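Local coordinates for interleukin-2 receptor subunit beta (Mus musculus, PDB 6DG5), which probably serves as a signalling subunit of the interleukin-2 receptor, passing on the mitogenic signal of the cytokine and taking part in receptor-mediated endocytosis, at residues 9-14 and 104-109. Sequence-based numbering, arbitrary orientation.
With FUC (alpha-L-fucopyranose), chain E.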
ATOM      1  N   GLU B   9     -27.933   1.895  -4.829  1.00 37.47           N
ATOM      2  CA  GLU B   9     -26.575   2.196  -4.396  1.00 31.03           C
ATOM      3  C   GLU B   9     -26.110   1.110  -3.438  1.00 31.43           C
ATOM      4  O   GLU B   9     -26.793   0.814  -2.452  1.00 29.05           O
ATOM      5  CB  GLU B   9     -26.484   3.569  -3.719  1.00 26.88           C
ATOM      6  CG  GLU B   9     -26.670   4.745  -4.661  1.00 33.18           C
ATOM      7  N   CYS B  10     -24.954   0.518  -3.732  1.00 31.37           N
ATOM      8  CA  CYS B  10     -24.391  -0.551  -2.923  1.00 35.01           C
ATOM      9  C   CYS B  10     -22.973  -0.191  -2.505  1.00 29.30           C
ATOM     10  O   CYS B  10     -22.252   0.498  -3.234  1.00 33.95           O
ATOM     11  CB  CYS B  10     -24.389  -1.877  -3.684  1.00 42.69           C
ATOM     12  SG  CYS B  10     -26.024  -2.459  -4.180  1.00 51.01           S
ATOM     13  N   PHE B  11     -22.575  -0.665  -1.325  1.00 25.27           N
ATOM     14  CA  PHE B  11     -21.274  -0.338  -0.762  1.00 22.80           C
ATOM     15  C   PHE B  11     -20.614  -1.585  -0.197  1.00 19.10           C
ATOM     16  O   PHE B  11     -21.276  -2.436   0.403  1.00 19.22           O
ATOM     17  CB  PHE B  11     -21.390   0.732   0.329  1.00 22.77           C
ATOM     18  CG  PHE B  11     -21.743   2.091  -0.197  1.00 27.18           C
ATOM     19  CD1 PHE B  11     -20.839   2.801  -0.969  1.00 33.62           C
ATOM     20  CD2 PHE B  11     -22.974   2.660   0.078  1.00 20.80           C
ATOM     21  CE1 PHE B  11     -21.156   4.054  -1.459  1.00 36.84           C
ATOM     22  CE2 PHE B  11     -23.297   3.915  -0.407  1.00 35.50           C
ATOM     23  CZ  PHE B  11     -22.386   4.612  -1.176  1.00 39.08           C
ATOM     24  N   TYR B  12     -19.303  -1.677  -0.391  1.00 18.69           N
ATOM     25  CA  TYR B  12     -18.501  -2.822   0.017  1.00 18.42           C
ATOM     26  C   TYR B  12     -17.517  -2.377   1.091  1.00 24.79           C
ATOM     27  O   TYR B  12     -16.789  -1.396   0.901  1.00 26.98           O
ATOM     28  CB  TYR B  12     -17.773  -3.412  -1.197  1.00 19.62           C
ATOM     29  CG  TYR B  12     -16.794  -4.527  -0.908  1.00 22.58           C
ATOM     30  CD1 TYR B  12     -17.127  -5.576  -0.062  1.00 26.38           C
ATOM     31  CD2 TYR B  12     -15.542  -4.546  -1.513  1.00 24.92           C
ATOM     32  CE1 TYR B  12     -16.233  -6.602   0.193  1.00 25.00           C
ATOM     33  CE2 TYR B  12     -14.645  -5.569  -1.270  1.00 20.97           C
ATOM     34  CZ  TYR B  12     -14.994  -6.593  -0.412  1.00 20.57           C
ATOM     35  OH  TYR B  12     -14.102  -7.610  -0.164  1.00 26.65           O
ATOM     36  N   ASN B  13     -17.507  -3.086   2.219  1.00 17.40           N
ATOM     37  CA  ASN B  13     -16.664  -2.722   3.350  1.00 16.80           C
ATOM     38  C   ASN B  13     -15.215  -3.171   3.183  1.00 16.82           C
ATOM     39  O   ASN B  13     -14.452  -3.113   4.154  1.00 22.83           O
ATOM     40  CB  ASN B  13     -17.242  -3.302   4.646  1.00 16.83           C
ATOM     41  CG  ASN B  13     -16.950  -4.782   4.811  1.00 33.73           C
ATOM     42  OD1 ASN B  13     -16.835  -5.522   3.833  1.00 40.99           O
ATOM     43  ND2 ASN B  13     -16.832  -5.224   6.059  1.00 34.59           N
ATOM     44  N   SER B  14     -14.836  -3.613   1.982  1.00 21.69           N
ATOM     45  CA  SER B  14     -13.508  -4.099   1.608  1.00 24.30           C
ATOM     46  C   SER B  14     -13.162  -5.444   2.233  1.00 32.10           C
ATOM     47  O   SER B  14     -12.022  -5.900   2.097  1.00 34.99           O
ATOM     48  CB  SER B  14     -12.398  -3.093   1.942  1.00 21.10           C
ATOM     49  OG  SER B  14     -12.121  -3.093   3.330  1.00 20.10           O
ATOM     50  N   ASN B 104     -16.653   0.908  -5.177  1.00 31.96           N
ATOM     51  CA  ASN B 104     -17.743   1.334  -4.301  1.00 26.61           C
ATOM     52  C   ASN B 104     -17.383   0.947  -2.865  1.00 29.70           C
ATOM     53  O   ASN B 104     -18.041   0.112  -2.243  1.00 30.39           O
ATOM     54  CB  ASN B 104     -19.071   0.711  -4.735  1.00 30.18           C
ATOM     55  CG  ASN B 104     -19.605   1.307  -6.026  1.00 45.59           C
ATOM     56  OD1 ASN B 104     -18.997   1.168  -7.089  1.00 55.08           O
ATOM     57  ND2 ASN B 104     -20.752   1.972  -5.940  1.00 51.69           N
ATOM     58  N   LEU B 105     -16.333   1.569  -2.336  1.00 28.29           N
ATOM     59  CA  LEU B 105     -15.812   1.241  -1.017  1.00 20.65           C
ATOM     60  C   LEU B 105     -16.343   2.218   0.023  1.00 26.62           C
ATOM     61  O   LEU B 105     -16.273   3.437  -0.168  1.00 33.87           O
ATOM     62  CB  LEU B 105     -14.284   1.259  -1.017  1.00 18.82           C
ATOM     63  CG  LEU B 105     -13.578   0.063  -1.656  1.00 22.42           C
ATOM     64  CD1 LEU B 105     -12.073   0.265  -1.619  1.00 18.74           C
ATOM     65  CD2 LEU B 105     -13.963  -1.223  -0.945  1.00 25.96           C
ATOM     66  N   ARG B 106     -16.867   1.677   1.123  1.00 18.68           N
ATOM     67  CA  ARG B 106     -17.295   2.479   2.270  1.00 17.28           C
ATOM     68  C   ARG B 106     -16.916   1.693   3.521  1.00 27.53           C
ATOM     69  O   ARG B 106     -17.659   0.808   3.956  1.00 42.34           O
ATOM     70  CB  ARG B 106     -18.789   2.780   2.225  1.00 17.37           C
ATOM     71  CG  ARG B 106     -19.161   4.092   2.900  1.00 17.49           C
ATOM     72  CD  ARG B 106     -20.161   3.893   4.026  1.00 17.77           C
ATOM     73  NE  ARG B 106     -21.524   4.243   3.631  1.00 20.33           N
ATOM     74  CZ  ARG B 106     -22.505   3.362   3.466  1.00 22.07           C
ATOM     75  NH1 ARG B 106     -23.715   3.773   3.107  1.00 26.94           N
ATOM     76  NH2 ARG B 106     -22.283   2.072   3.669  1.00 18.91           N
ATOM     77  N   LEU B 107     -15.761   2.024   4.095  1.00 15.57           N
ATOM     78  CA  LEU B 107     -15.191   1.243   5.182  1.00 23.21           C
ATOM     79  C   LEU B 107     -16.030   1.369   6.454  1.00 23.40           C
ATOM     80  O   LEU B 107     -16.924   2.211   6.571  1.00 29.70           O
ATOM     81  CB  LEU B 107     -13.753   1.684   5.453  1.00 18.07           C
ATOM     82  CG  LEU B 107     -12.713   1.255   4.417  1.00 15.16           C
ATOM     83  CD1 LEU B 107     -11.533   2.216   4.392  1.00 15.05           C
ATOM     84  CD2 LEU B 107     -12.245  -0.152   4.728  1.00 30.82           C
ATOM     85  N   VAL B 108     -15.725   0.505   7.415  1.00 15.07           N
ATOM     86  CA  VAL B 108     -16.393   0.520   8.712  1.00 27.86           C
ATOM     87  C   VAL B 108     -15.860   1.683   9.536  1.00 32.21           C
ATOM     88  O   VAL B 108     -14.656   1.966   9.534  1.00 34.15           O
ATOM     89  CB  VAL B 108     -16.194  -0.827   9.431  1.00 26.98           C
ATOM     90  CG1 VAL B 108     -16.601  -0.727  10.894  1.00 15.89           C
ATOM     91  CG2 VAL B 108     -16.991  -1.917   8.732  1.00 24.18           C
ATOM     92  N   ALA B 109     -16.763   2.365  10.239  1.00 37.71           N
ATOM     93  CA  ALA B 109     -16.401   3.553  10.995  1.00 28.95           C
ATOM     94  C   ALA B 109     -15.322   3.231  12.029  1.00 27.83           C
ATOM     95  O   ALA B 109     -15.264   2.111  12.545  1.00 45.49           O
ATOM     96  CB  ALA B 109     -17.633   4.129  11.691  1.00 29.71           C
TER
HETATM   97  C1  FUC E   7     -22.430  -0.592   6.607  1.00 36.10           C
HETATM   98  C2  FUC E   7     -21.010  -0.476   5.994  1.00 32.65           C
HETATM   99  C3  FUC E   7     -20.374   0.895   6.269  1.00 34.87           C
HETATM  100  C4  FUC E   7     -21.046   1.625   7.453  1.00 37.04           C
HETATM  101  C5  FUC E   7     -22.561   1.773   7.194  1.00 45.44           C
HETATM  102  C6  FUC E   7     -23.380   1.976   8.463  1.00 51.55           C
HETATM  103  O2  FUC E   7     -21.002  -0.752   4.600  1.00 27.28           O
HETATM  104  O3  FUC E   7     -18.996   0.730   6.575  1.00 40.31           O
HETATM  105  O4  FUC E   7     -20.802   0.958   8.689  1.00 33.83           O
HETATM  106  O5  FUC E   7     -23.132   0.634   6.499  1.00 43.01           O
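Tyr12 N gives a hydrogen bond of 2.9 Å to Asn104 O, with the donor nearly in line with the C=O. Asn104 O also meets the CA of Phe11. In return Tyr12 O takes the backbone N-H of Arg106 at 3.1 Å, and the CA of Leu105 also approaches this oxygen. The Arg106 N-H comes from above the carbonyl plane. These two bonds make a single beta bridge between the end of strand 8-12 and the linker 104-109. Asn104 ND2 adds a weak bond to Cys10 O and has a stronger partner in Ala1 O. Leu105 CD2 lies 3.7 Å from Tyr12 CD2, the two side chains running side by side.

Phe11 meets the side chain of Arg106. In the arginine chi1 (-151°) sets CG anti to the backbone N, and bends at chi2 and chi3 bring the guanidinium back over Phe11, whose ring also meets Arg106 CB. Phe11 CD2 lies over one guanidinium face, 3.3 Å from Arg106 NH1. The two planes are 42° apart. Fucose C5 lies over the opposite face. Fucose O2 lies at the guanidinium edge, 3.2 Å from Arg106 NH2. An alanine at Phe11 would probably leave one guanidinium face without its aromatic cover and the arginine freer to turn.

Leu107 CD2 reaches Ser14, whose OG accepts a hydrogen bond from Ser133 N. Fucose O3 sits close to both Arg106 O and Leu107 O.

The contact ties the N-terminal domain to the linker that leads into the fibronectin type-III domain, as in the elbow of type I cytokine receptors. Two backbone bonds pin the start of the linker to the strand end, while Arg106, held between the tilted ring and the sugar, joins the receptor's own glycan to this junction.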